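Local atomic coordinates of probable histone-lysine N-methyltransferase, H3 lysine-9 specific SUVH9 (Arabidopsis thaliana, PDB entry 4NJ5), a protein that acts in gene silencing, lacking methyltransferase activity despite its SET domain, and may bind methylated DNA and recruit RNA polymerase V to chromatin. Residues 22-28 and 424-430; 74-78 and 92-96; 267-273 and 367-373; 416-421 and 466-471. The contacts are given in a common frame with arbitrary orientation. Residues are numbered along the deposited sequence.

Overall arrangement
Contacts 1 and 2 are tied together by the N-terminal helix 8-35, which touches both the SRA and the SET parts of the chain. Residues 22-28 meet a SET loop in contact 1, and Tyr23 CD1 reaches Val92 CG2 of contact 2 at 3.7 Å; the two centres are 19 Å apart. Contact 4 uses the same SET loop, since 416-421 runs almost directly into 424-430, and its centre is 18 Å from that of contact 1. Contact 3 joins the pre-SET and SET regions on the far side of the chain's centre, 39 Å from contact 1 between centres and 25 Å from contact 4. All four lie away from the pre-SET cluster of three zinc ions.

Contact 1: 22-28 and 424-430; sequences IYDSLRM and WGDLSQV
Trp424 lays one face of its indole over Ser25, whose OG is 3.6 Å from Trp424 CE3. Residues 22-28 are regular α-helix, inside helix 8-35; residues 424-430 form an irregular loop of the SET domain. Closest in register are Ser25 and Gly425 (CA-CA 4.8 Å), then Leu26 and Leu427 (6.5 Å). Trp424 (chi1 t, chi2 -116°) brings its ring edge to Asp24, CH2 to CB 3.8 Å, while Met28 SD, 3.6 Å from Trp424 CZ2, approaches obliquely in a Met-aromatic contact. Trp424 NE1 is hydrogen-bonded to the carbonyl of Leu330.

Gly425 turns the loop at phi/psi 93/-8, where a CB would clash with the preceding carbonyl. Its N donates to Ser25 OG at 2.9 Å (Ser25 chi1 m), and that hydroxyl also bonds to Met21 O. Asp426 OD1 accepts from Ser428 N at 2.7 Å, an Asx turn. Leu427 (m, t) sets CD2 3.5 Å from Leu26 N. Gln429 and Val430 then point their CA-CB bonds toward the helix: Gln429 CB is 3.8 Å from Ile22 CD1, Val430 CG1 3.9 Å from Leu26 CD1 and Val430 CG2 3.9 Å from Ile22 CG2.

Apolar contacts of Ile22, Leu26, Met28, Trp424, Leu427 and Val430 make this junction of N-terminal helix and SET domain mainly hydrophobic; its one direct hydrogen bond lies where the backbones come closest.

Contact 2: 74-78 and 92-96; sequences SIPGV and VMGLH
A Schellman motif ends helix 87-92 here, and a type II β-turn of the SRA domain packs against it. Met93 (phi/psi -88/10) is the first residue to leave the helix, and Gly94 (66/16) is the C-prime residue, whose positive phi glycine accepts readily. The turn runs from Ile75 to Val78, closed by Val78 N to Ile75 O at 3.0 Å. Pro76 (-59/129) suits its first corner and Gly77 (94/-18) its second, where a CB would strike the preceding carbonyl.

In register, Ile75 faces Leu95 (CA-CA 6.9 Å) and Val78 faces Met93 (7.7 Å). Ile75 (m, m) covers the helix end, its CD1 3.4 Å from Gly94 O and its CG2 3.6 Å from Met93 O, with CG1 4.1 Å from Leu95 CD2. Val78 (t) places CG1 3.9 Å from Leu95 CD1 and CG2 4.1 Å from Met93 CG. Three branched aliphatic side chains and Met93 thus fill this buried space, and Gly94 O is hydrogen-bonded to Asn66 ND2. The pairing joins a Pro-Gly type II turn to a glycine-terminated Schellman helix end.

Contact 3: 267-273 and 367-373; sequences FNDIDSD and RSLETGW
Backbone pairing comes first: Arg367 N donates to Phe267 O at 2.9 Å where strands 264-267 and 363-367 run parallel. The nearest CA atoms are those of Asn268 and Arg367, 4.9 Å apart.

The charged pairing follows. Arg367 (t, p, t) turns its guanidinium edge to Asp271: NH2 to OD2 is 2.9 Å and NE to OD1 is 3.1 Å, a salt bridge. Arg367 NH1 also donates to Gly372 O at 3.0 Å, tying the arginine to its own hairpin loop.

These loops lie at one end of a four-stranded mixed sheet in which pre-SET strand 264-267 lies beside SET strand 363-367, itself antiparallel to 373-377. Asx turns and an Asx motif shape the first loop. Asn268 OD1 accepts from Ile270 N (turn) and Asp271 N (motif), both at 3.0 Å, and Asp271 OD1 accepts from Asp273 N at 3.1 Å (turn); short amide and carboxylate side chains can reach back to such nearby NH groups.

Among the remaining polar links, Trp373 NE1 donates to Asp273 OD2 at 3.3 Å, and a water joins Asp269 OD1 (2.9 Å) to Arg367 O (2.5 Å).

The one apolar side-chain pair is Ile270 CD1 with Leu369 CG, 4.1 Å apart. Van der Waals contacts place Ile270 CD1 3.8 Å from Ser368 CA and Asn268 CB 4.0 Å from Trp373 CH2.

Contact 4: 416-421 and 466-471; sequences FSSARW and DPNVIV
Within the SET domain, residues 466-471 lead into strand 469-475, which pairs antiparallel with strand 485-490, and loop 416-421 crosses over this entry. Ser418 and Ile470 are nearest (CA-CA 4.9 Å). The loop includes a short 3-10 turn at 419-420, with Trp421 N bonded to Ser418 O at 3.0 Å.

Asp466 comes first. Its OD1 lies 3.0 Å from Arg420 NH2 over the face of the guanidinium, so this salt bridge is one of charge alone; the same OD1 has a second salt-bridge partner in Arg10 of helix 8-35. Pro467 offers its carbonyl O to Trp421 NE1 at 2.8 Å, which lets a large indole (Trp421 chi1 m) be buried with its polar atom satisfied. Asn468 turns away from the loop and bonds to Ser501 N and Glu499 O. Val469 also points away, but its O is bridged by a water (2.8 Å) to Ser417 O (2.9 Å). Ile470 (p, t) packs CG2 against Trp421 CD1 at 3.6 Å. At Val471 the backbone N donates almost linearly (174°) to Ser418 OG at 2.9 Å; the small hydroxyl, held at chi1 m, accepts from this strand NH. Beside it, Val471 CG2 lies 3.6 Å from Phe416 CB.

Contact 1: 22-28 and 424-430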
# COMPACT_ATOMS: atom_id res chain seq x y z
N ILE A 22 0.99 -12.87 -0.12
CA ILE A 22 0.54 -13.96 0.74
C ILE A 22 0.15 -13.45 2.12
O ILE A 22 -0.93 -13.76 2.63
CB ILE A 22 1.59 -15.07 0.87
CG1 ILE A 22 1.72 -15.85 -0.44
CG2 ILE A 22 1.23 -16.02 2.00
CD1 ILE A 22 2.67 -17.02 -0.36
N TYR A 23 1.03 -12.66 2.73
CA TYR A 23 0.78 -12.16 4.08
C TYR A 23 -0.54 -11.38 4.18
O TYR A 23 -1.41 -11.70 4.99
CB TYR A 23 1.95 -11.31 4.58
CG TYR A 23 1.74 -10.76 5.98
CD1 TYR A 23 1.95 -11.55 7.10
CD2 TYR A 23 1.33 -9.45 6.17
CE1 TYR A 23 1.76 -11.05 8.37
CE2 TYR A 23 1.13 -8.94 7.44
CZ TYR A 23 1.35 -9.74 8.54
OH TYR A 23 1.15 -9.23 9.80
N ASP A 24 -0.69 -10.36 3.33
CA ASP A 24 -1.89 -9.54 3.37
C ASP A 24 -3.17 -10.31 3.00
O ASP A 24 -4.23 -10.08 3.59
CB ASP A 24 -1.73 -8.28 2.50
CG ASP A 24 -0.91 -7.20 3.19
OD1 ASP A 24 -1.07 -7.03 4.42
OD2 ASP A 24 -0.11 -6.53 2.51
N SER A 25 -3.06 -11.23 2.04
CA SER A 25 -4.21 -12.08 1.71
C SER A 25 -4.63 -12.93 2.90
O SER A 25 -5.82 -13.06 3.20
CB SER A 25 -3.90 -12.98 0.52
OG SER A 25 -3.65 -12.21 -0.64
N LEU A 26 -3.65 -13.51 3.59
CA LEU A 26 -3.91 -14.34 4.76
C LEU A 26 -4.58 -13.53 5.87
O LEU A 26 -5.60 -13.97 6.43
CB LEU A 26 -2.60 -14.95 5.28
CG LEU A 26 -2.62 -16.39 5.80
CD1 LEU A 26 -1.48 -16.58 6.78
CD2 LEU A 26 -3.95 -16.75 6.45
N ARG A 27 -4.01 -12.38 6.19
CA ARG A 27 -4.63 -11.47 7.16
C ARG A 27 -6.09 -11.24 6.81
O ARG A 27 -6.98 -11.45 7.64
CB ARG A 27 -3.92 -10.12 7.17
CG ARG A 27 -2.78 -9.99 8.15
CD ARG A 27 -2.49 -8.51 8.44
NE ARG A 27 -2.51 -7.70 7.22
CZ ARG A 27 -3.49 -6.85 6.91
NH1 ARG A 27 -4.52 -6.69 7.72
NH2 ARG A 27 -3.42 -6.16 5.78
N MET A 28 -6.33 -10.81 5.57
CA MET A 28 -7.68 -10.51 5.13
C MET A 28 -8.61 -11.72 5.28
O MET A 28 -9.78 -11.57 5.63
CB MET A 28 -7.68 -9.98 3.70
CG MET A 28 -7.09 -8.58 3.58
SD MET A 28 -6.94 -8.01 1.88
CE MET A 28 -8.66 -8.04 1.36
N TRP A 424 -3.08 -12.41 -6.07
CA TRP A 424 -3.70 -11.68 -4.96
C TRP A 424 -4.92 -12.45 -4.44
O TRP A 424 -5.83 -12.78 -5.20
CB TRP A 424 -4.09 -10.28 -5.42
CG TRP A 424 -4.79 -9.46 -4.39
CD1 TRP A 424 -6.07 -8.98 -4.46
CD2 TRP A 424 -4.26 -9.01 -3.14
NE1 TRP A 424 -6.37 -8.26 -3.33
CE2 TRP A 424 -5.28 -8.27 -2.50
CE3 TRP A 424 -3.03 -9.17 -2.49
CZ2 TRP A 424 -5.10 -7.68 -1.25
CZ3 TRP A 424 -2.85 -8.59 -1.25
CH2 TRP A 424 -3.88 -7.85 -0.64
N GLY A 425 -4.91 -12.76 -3.15
CA GLY A 425 -5.99 -13.53 -2.55
C GLY A 425 -5.72 -15.03 -2.52
O GLY A 425 -6.47 -15.79 -1.92
N ASP A 426 -4.64 -15.46 -3.18
CA ASP A 426 -4.26 -16.87 -3.20
C ASP A 426 -3.64 -17.27 -1.87
O ASP A 426 -2.67 -16.68 -1.41
CB ASP A 426 -3.28 -17.15 -4.36
CG ASP A 426 -3.03 -18.64 -4.59
OD1 ASP A 426 -2.90 -19.39 -3.60
OD2 ASP A 426 -2.97 -19.06 -5.76
N LEU A 427 -4.22 -18.29 -1.24
CA LEU A 427 -3.75 -18.78 0.05
C LEU A 427 -3.28 -20.22 -0.05
O LEU A 427 -3.14 -20.90 0.97
CB LEU A 427 -4.89 -18.70 1.07
CG LEU A 427 -5.54 -17.33 1.24
CD1 LEU A 427 -6.78 -17.45 2.10
CD2 LEU A 427 -4.55 -16.37 1.85
N SER A 428 -3.04 -20.68 -1.27
CA SER A 428 -2.70 -22.08 -1.50
C SER A 428 -1.34 -22.48 -0.93
O SER A 428 -1.06 -23.67 -0.77
CB SER A 428 -2.77 -22.42 -2.99
OG SER A 428 -1.65 -21.90 -3.68
N GLN A 429 -0.49 -21.49 -0.64
CA GLN A 429 0.82 -21.78 -0.06
C GLN A 429 0.76 -21.85 1.46
O GLN A 429 1.72 -22.28 2.10
CB GLN A 429 1.86 -20.74 -0.52
CG GLN A 429 2.10 -20.68 -2.02
CD GLN A 429 3.55 -20.41 -2.39
OE1 GLN A 429 4.47 -20.82 -1.67
NE2 GLN A 429 3.77 -19.72 -3.51
N VAL A 430 -0.36 -21.43 2.02
CA VAL A 430 -0.58 -21.45 3.46
C VAL A 430 -1.62 -22.52 3.82
O VAL A 430 -1.43 -23.29 4.77
CB VAL A 430 -1.03 -20.07 3.99
CG1 VAL A 430 -1.76 -20.19 5.31
CG2 VAL A 430 0.17 -19.13 4.10

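Contact 2: 74-78 and 92-96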
# COMPACT_ATOMS: atom_id res chain seq x y z
N SER A 74 21.57 -5.32 4.69
CA SER A 74 20.36 -5.27 3.87
C SER A 74 19.67 -6.64 3.73
O SER A 74 20.34 -7.67 3.63
CB SER A 74 20.68 -4.70 2.48
OG SER A 74 21.43 -3.51 2.59
N ILE A 75 18.34 -6.63 3.74
CA ILE A 75 17.57 -7.82 3.41
C ILE A 75 17.25 -7.76 1.91
O ILE A 75 16.62 -6.81 1.45
CB ILE A 75 16.26 -7.89 4.22
CG1 ILE A 75 16.54 -7.82 5.72
CG2 ILE A 75 15.49 -9.17 3.89
CD1 ILE A 75 17.42 -8.95 6.26
N PRO A 76 17.71 -8.76 1.15
CA PRO A 76 17.53 -8.75 -0.31
C PRO A 76 16.06 -8.68 -0.69
O PRO A 76 15.26 -9.47 -0.18
CB PRO A 76 18.13 -10.09 -0.74
CG PRO A 76 19.11 -10.43 0.34
CD PRO A 76 18.48 -9.94 1.60
N GLY A 77 15.72 -7.73 -1.55
CA GLY A 77 14.35 -7.56 -1.99
C GLY A 77 13.57 -6.54 -1.18
O GLY A 77 12.53 -6.06 -1.61
N VAL A 78 14.08 -6.20 -0.00
CA VAL A 78 13.45 -5.19 0.83
C VAL A 78 14.23 -3.89 0.72
O VAL A 78 15.40 -3.83 1.09
CB VAL A 78 13.37 -5.61 2.31
CG1 VAL A 78 12.64 -4.55 3.13
CG2 VAL A 78 12.67 -6.95 2.43
N VAL A 92 7.99 -11.31 9.28
CA VAL A 92 7.76 -12.01 8.01
C VAL A 92 8.81 -11.63 6.96
O VAL A 92 9.32 -12.49 6.25
CB VAL A 92 6.34 -11.73 7.46
CG1 VAL A 92 6.16 -12.38 6.09
CG2 VAL A 92 5.29 -12.24 8.44
N MET A 93 9.14 -10.34 6.89
CA MET A 93 10.11 -9.86 5.91
C MET A 93 11.55 -9.91 6.40
O MET A 93 12.45 -9.37 5.75
CB MET A 93 9.76 -8.45 5.45
CG MET A 93 9.17 -8.40 4.05
SD MET A 93 7.84 -9.59 3.84
CE MET A 93 6.59 -8.88 4.90
N GLY A 94 11.78 -10.55 7.54
CA GLY A 94 13.13 -10.74 8.05
C GLY A 94 13.86 -9.47 8.47
O GLY A 94 15.08 -9.48 8.64
N LEU A 95 13.12 -8.38 8.64
CA LEU A 95 13.72 -7.11 9.04
C LEU A 95 14.00 -7.06 10.54
O LEU A 95 15.03 -6.55 10.97
CB LEU A 95 12.81 -5.94 8.66
CG LEU A 95 12.83 -5.51 7.19
CD1 LEU A 95 11.61 -4.66 6.88
CD2 LEU A 95 14.11 -4.74 6.88
N HIS A 96 13.07 -7.58 11.33
CA HIS A 96 13.16 -7.50 12.78
C HIS A 96 12.38 -8.65 13.38
O HIS A 96 11.18 -8.79 13.12
CB HIS A 96 12.60 -6.16 13.26
CG HIS A 96 12.98 -5.80 14.66
ND1 HIS A 96 12.34 -6.32 15.76
CD2 HIS A 96 13.93 -4.97 15.14
CE1 HIS A 96 12.88 -5.83 16.86
NE2 HIS A 96 13.85 -5.00 16.51

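Contact 3: 267-273 and 367-373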
# COMPACT_ATOMS: atom_id res chain seq x y z
N PHE A 267 1.47 19.84 -9.86
CA PHE A 267 2.81 20.31 -9.49
C PHE A 267 3.76 20.25 -10.67
O PHE A 267 3.76 19.29 -11.44
CB PHE A 267 3.35 19.46 -8.34
CG PHE A 267 4.68 19.93 -7.83
CD1 PHE A 267 4.76 21.03 -6.99
CD2 PHE A 267 5.84 19.26 -8.17
CE1 PHE A 267 5.98 21.46 -6.51
CE2 PHE A 267 7.07 19.68 -7.69
CZ PHE A 267 7.13 20.79 -6.86
N ASN A 268 4.59 21.29 -10.81
CA ASN A 268 5.56 21.35 -11.90
C ASN A 268 6.77 22.18 -11.50
O ASN A 268 6.74 23.41 -11.56
CB ASN A 268 4.90 21.91 -13.16
CG ASN A 268 5.86 21.99 -14.35
OD1 ASN A 268 6.98 21.48 -14.30
ND2 ASN A 268 5.42 22.63 -15.42
N ASP A 269 7.84 21.50 -11.10
CA ASP A 269 9.08 22.15 -10.71
C ASP A 269 10.15 22.01 -11.79
O ASP A 269 11.34 22.18 -11.53
CB ASP A 269 9.60 21.58 -9.39
CG ASP A 269 10.01 20.12 -9.50
OD1 ASP A 269 9.62 19.45 -10.48
OD2 ASP A 269 10.72 19.63 -8.59
N ILE A 270 9.70 21.71 -13.01
CA ILE A 270 10.60 21.46 -14.13
C ILE A 270 10.53 22.58 -15.19
O ILE A 270 11.55 23.15 -15.55
CB ILE A 270 10.33 20.08 -14.77
CG1 ILE A 270 10.80 18.96 -13.83
CG2 ILE A 270 11.00 19.97 -16.13
CD1 ILE A 270 10.38 17.57 -14.27
N ASP A 271 9.32 22.87 -15.67
CA ASP A 271 9.13 23.95 -16.64
C ASP A 271 7.81 24.70 -16.45
O ASP A 271 7.23 24.69 -15.37
CB ASP A 271 9.26 23.44 -18.08
CG ASP A 271 8.27 22.33 -18.40
OD1 ASP A 271 7.26 22.18 -17.68
OD2 ASP A 271 8.50 21.60 -19.39
N SER A 272 7.33 25.31 -17.53
CA SER A 272 6.13 26.15 -17.49
C SER A 272 4.88 25.49 -18.08
O SER A 272 3.84 26.13 -18.20
CB SER A 272 6.40 27.48 -18.18
OG SER A 272 7.49 28.15 -17.57
N ASP A 273 4.99 24.22 -18.44
CA ASP A 273 3.86 23.51 -19.03
C ASP A 273 2.72 23.34 -18.03
O ASP A 273 2.94 22.94 -16.89
CB ASP A 273 4.29 22.15 -19.57
CG ASP A 273 3.26 21.55 -20.51
OD1 ASP A 273 2.92 22.21 -21.51
OD2 ASP A 273 2.78 20.42 -20.24
N ARG A 367 4.71 17.12 -13.06
CA ARG A 367 5.49 17.13 -14.29
C ARG A 367 6.68 16.20 -14.12
O ARG A 367 7.25 16.09 -13.03
CB ARG A 367 5.95 18.55 -14.60
CG ARG A 367 6.74 18.70 -15.89
CD ARG A 367 5.84 18.77 -17.11
NE ARG A 367 6.58 19.20 -18.29
CZ ARG A 367 7.14 18.38 -19.17
NH1 ARG A 367 7.04 17.06 -19.01
NH2 ARG A 367 7.81 18.87 -20.21
N SER A 368 7.04 15.52 -15.20
CA SER A 368 8.17 14.60 -15.21
C SER A 368 8.80 14.66 -16.60
O SER A 368 8.20 15.20 -17.53
CB SER A 368 7.70 13.18 -14.90
OG SER A 368 8.44 12.20 -15.62
N LEU A 369 10.00 14.11 -16.74
CA LEU A 369 10.70 14.14 -18.02
C LEU A 369 10.49 12.84 -18.79
O LEU A 369 10.12 12.85 -19.97
CB LEU A 369 12.19 14.39 -17.80
CG LEU A 369 12.58 15.77 -17.28
CD1 LEU A 369 13.89 15.68 -16.52
CD2 LEU A 369 12.68 16.77 -18.42
N GLU A 370 10.74 11.72 -18.12
CA GLU A 370 10.63 10.39 -18.71
C GLU A 370 9.18 10.01 -19.02
O GLU A 370 8.90 9.32 -20.00
CB GLU A 370 11.31 9.35 -17.82
CG GLU A 370 10.74 9.23 -16.40
CD GLU A 370 10.97 10.48 -15.55
OE1 GLU A 370 12.02 11.15 -15.74
OE2 GLU A 370 10.11 10.81 -14.70
N THR A 371 8.26 10.46 -18.17
CA THR A 371 6.84 10.47 -18.51
C THR A 371 6.48 11.93 -18.65
O THR A 371 7.10 12.77 -18.00
CB THR A 371 5.95 9.82 -17.43
OG1 THR A 371 5.66 10.77 -16.40
CG2 THR A 371 6.63 8.61 -16.83
N GLY A 372 5.47 12.24 -19.46
CA GLY A 372 5.06 13.62 -19.61
C GLY A 372 4.51 14.19 -18.32
O GLY A 372 4.98 15.21 -17.81
N TRP A 373 3.49 13.53 -17.79
CA TRP A 373 2.96 13.83 -16.47
C TRP A 373 2.75 12.52 -15.73
O TRP A 373 2.53 11.48 -16.36
CB TRP A 373 1.65 14.62 -16.56
CG TRP A 373 1.81 16.01 -17.11
CD1 TRP A 373 1.80 16.38 -18.42
CD2 TRP A 373 2.01 17.21 -16.36
NE1 TRP A 373 1.98 17.74 -18.53
CE2 TRP A 373 2.11 18.27 -17.28
CE3 TRP A 373 2.11 17.49 -14.99
CZ2 TRP A 373 2.32 19.59 -16.88
CZ3 TRP A 373 2.32 18.81 -14.60
CH2 TRP A 373 2.41 19.84 -15.54
O HOH W 1 7.37 17.76 -11.16

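Contact 4: 416-421 and 466-471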
# COMPACT_ATOMS: atom_id res chain seq x y z
N PHE A 416 -5.84 -3.09 -20.65
CA PHE A 416 -5.18 -3.00 -19.35
C PHE A 416 -4.83 -4.41 -18.87
O PHE A 416 -5.62 -5.34 -19.04
CB PHE A 416 -6.06 -2.30 -18.32
CG PHE A 416 -6.10 -0.80 -18.45
CD1 PHE A 416 -4.94 -0.05 -18.32
CD2 PHE A 416 -7.30 -0.14 -18.66
CE1 PHE A 416 -4.98 1.34 -18.43
CE2 PHE A 416 -7.35 1.24 -18.77
CZ PHE A 416 -6.18 1.98 -18.65
N SER A 417 -3.66 -4.57 -18.28
CA SER A 417 -3.26 -5.86 -17.76
C SER A 417 -3.02 -5.81 -16.26
O SER A 417 -2.26 -4.98 -15.76
CB SER A 417 -2.00 -6.37 -18.46
OG SER A 417 -1.62 -7.64 -17.96
N SER A 418 -3.68 -6.71 -15.54
CA SER A 418 -3.48 -6.82 -14.10
C SER A 418 -2.88 -8.18 -13.79
O SER A 418 -2.88 -8.62 -12.64
CB SER A 418 -4.82 -6.65 -13.38
OG SER A 418 -5.38 -5.38 -13.63
N ALA A 419 -2.36 -8.84 -14.82
CA ALA A 419 -1.94 -10.24 -14.71
C ALA A 419 -0.77 -10.43 -13.76
O ALA A 419 -0.56 -11.53 -13.25
CB ALA A 419 -1.61 -10.80 -16.09
N ARG A 420 -0.02 -9.37 -13.52
CA ARG A 420 1.11 -9.41 -12.59
C ARG A 420 0.66 -9.75 -11.17
O ARG A 420 1.40 -10.39 -10.41
CB ARG A 420 1.88 -8.09 -12.61
CG ARG A 420 2.69 -7.81 -11.36
CD ARG A 420 4.07 -7.28 -11.69
NE ARG A 420 4.29 -5.95 -11.13
CZ ARG A 420 5.44 -5.53 -10.62
NH1 ARG A 420 5.54 -4.30 -10.14
NH2 ARG A 420 6.48 -6.35 -10.58
N TRP A 421 -0.55 -9.35 -10.82
CA TRP A 421 -1.03 -9.50 -9.45
C TRP A 421 -2.19 -10.48 -9.34
O TRP A 421 -3.04 -10.35 -8.46
CB TRP A 421 -1.45 -8.13 -8.90
CG TRP A 421 -0.41 -7.08 -9.08
CD1 TRP A 421 -0.23 -6.27 -10.16
CD2 TRP A 421 0.62 -6.74 -8.15
NE1 TRP A 421 0.83 -5.43 -9.96
CE2 TRP A 421 1.38 -5.70 -8.73
CE3 TRP A 421 0.98 -7.20 -6.87
CZ2 TRP A 421 2.47 -5.12 -8.08
CZ3 TRP A 421 2.06 -6.62 -6.23
CH2 TRP A 421 2.79 -5.59 -6.84
N ASP A 466 5.62 -3.09 -15.17
CA ASP A 466 5.55 -3.49 -13.77
C ASP A 466 4.68 -2.54 -12.95
O ASP A 466 5.18 -1.76 -12.14
CB ASP A 466 6.95 -3.61 -13.16
CG ASP A 466 7.73 -4.79 -13.73
OD1 ASP A 466 7.33 -5.94 -13.46
OD2 ASP A 466 8.73 -4.57 -14.44
N PRO A 467 3.35 -2.61 -13.15
CA PRO A 467 2.42 -1.66 -12.53
C PRO A 467 2.14 -1.96 -11.06
O PRO A 467 2.18 -3.11 -10.64
CB PRO A 467 1.15 -1.86 -13.36
CG PRO A 467 1.19 -3.30 -13.74
CD PRO A 467 2.65 -3.65 -13.93
N ASN A 468 1.87 -0.91 -10.30
CA ASN A 468 1.44 -1.06 -8.91
C ASN A 468 -0.06 -0.81 -8.75
O ASN A 468 -0.57 -0.71 -7.63
CB ASN A 468 2.24 -0.15 -7.97
CG ASN A 468 2.24 1.31 -8.41
OD1 ASN A 468 1.53 1.69 -9.34
ND2 ASN A 468 3.03 2.13 -7.72
N VAL A 469 -0.76 -0.70 -9.88
CA VAL A 469 -2.20 -0.47 -9.88
C VAL A 469 -2.90 -1.43 -10.84
O VAL A 469 -2.51 -1.55 -12.00
CB VAL A 469 -2.54 0.97 -10.30
CG1 VAL A 469 -4.04 1.17 -10.36
CG2 VAL A 469 -1.90 1.98 -9.34
N ILE A 470 -3.93 -2.11 -10.34
CA ILE A 470 -4.70 -3.02 -11.18
C ILE A 470 -6.06 -2.43 -11.54
O ILE A 470 -6.54 -1.48 -10.91
CB ILE A 470 -4.94 -4.39 -10.51
CG1 ILE A 470 -5.80 -4.23 -9.26
CG2 ILE A 470 -3.61 -5.07 -10.20
CD1 ILE A 470 -6.31 -5.54 -8.70
N VAL A 471 -6.67 -3.03 -12.56
CA VAL A 471 -7.95 -2.58 -13.07
C VAL A 471 -9.04 -3.61 -12.75
O VAL A 471 -8.81 -4.81 -12.84
CB VAL A 471 -7.88 -2.37 -14.60
CG1 VAL A 471 -9.25 -2.05 -15.18
CG2 VAL A 471 -6.87 -1.28 -14.94
O HOH W 2 -2.38 -2.33 -14.71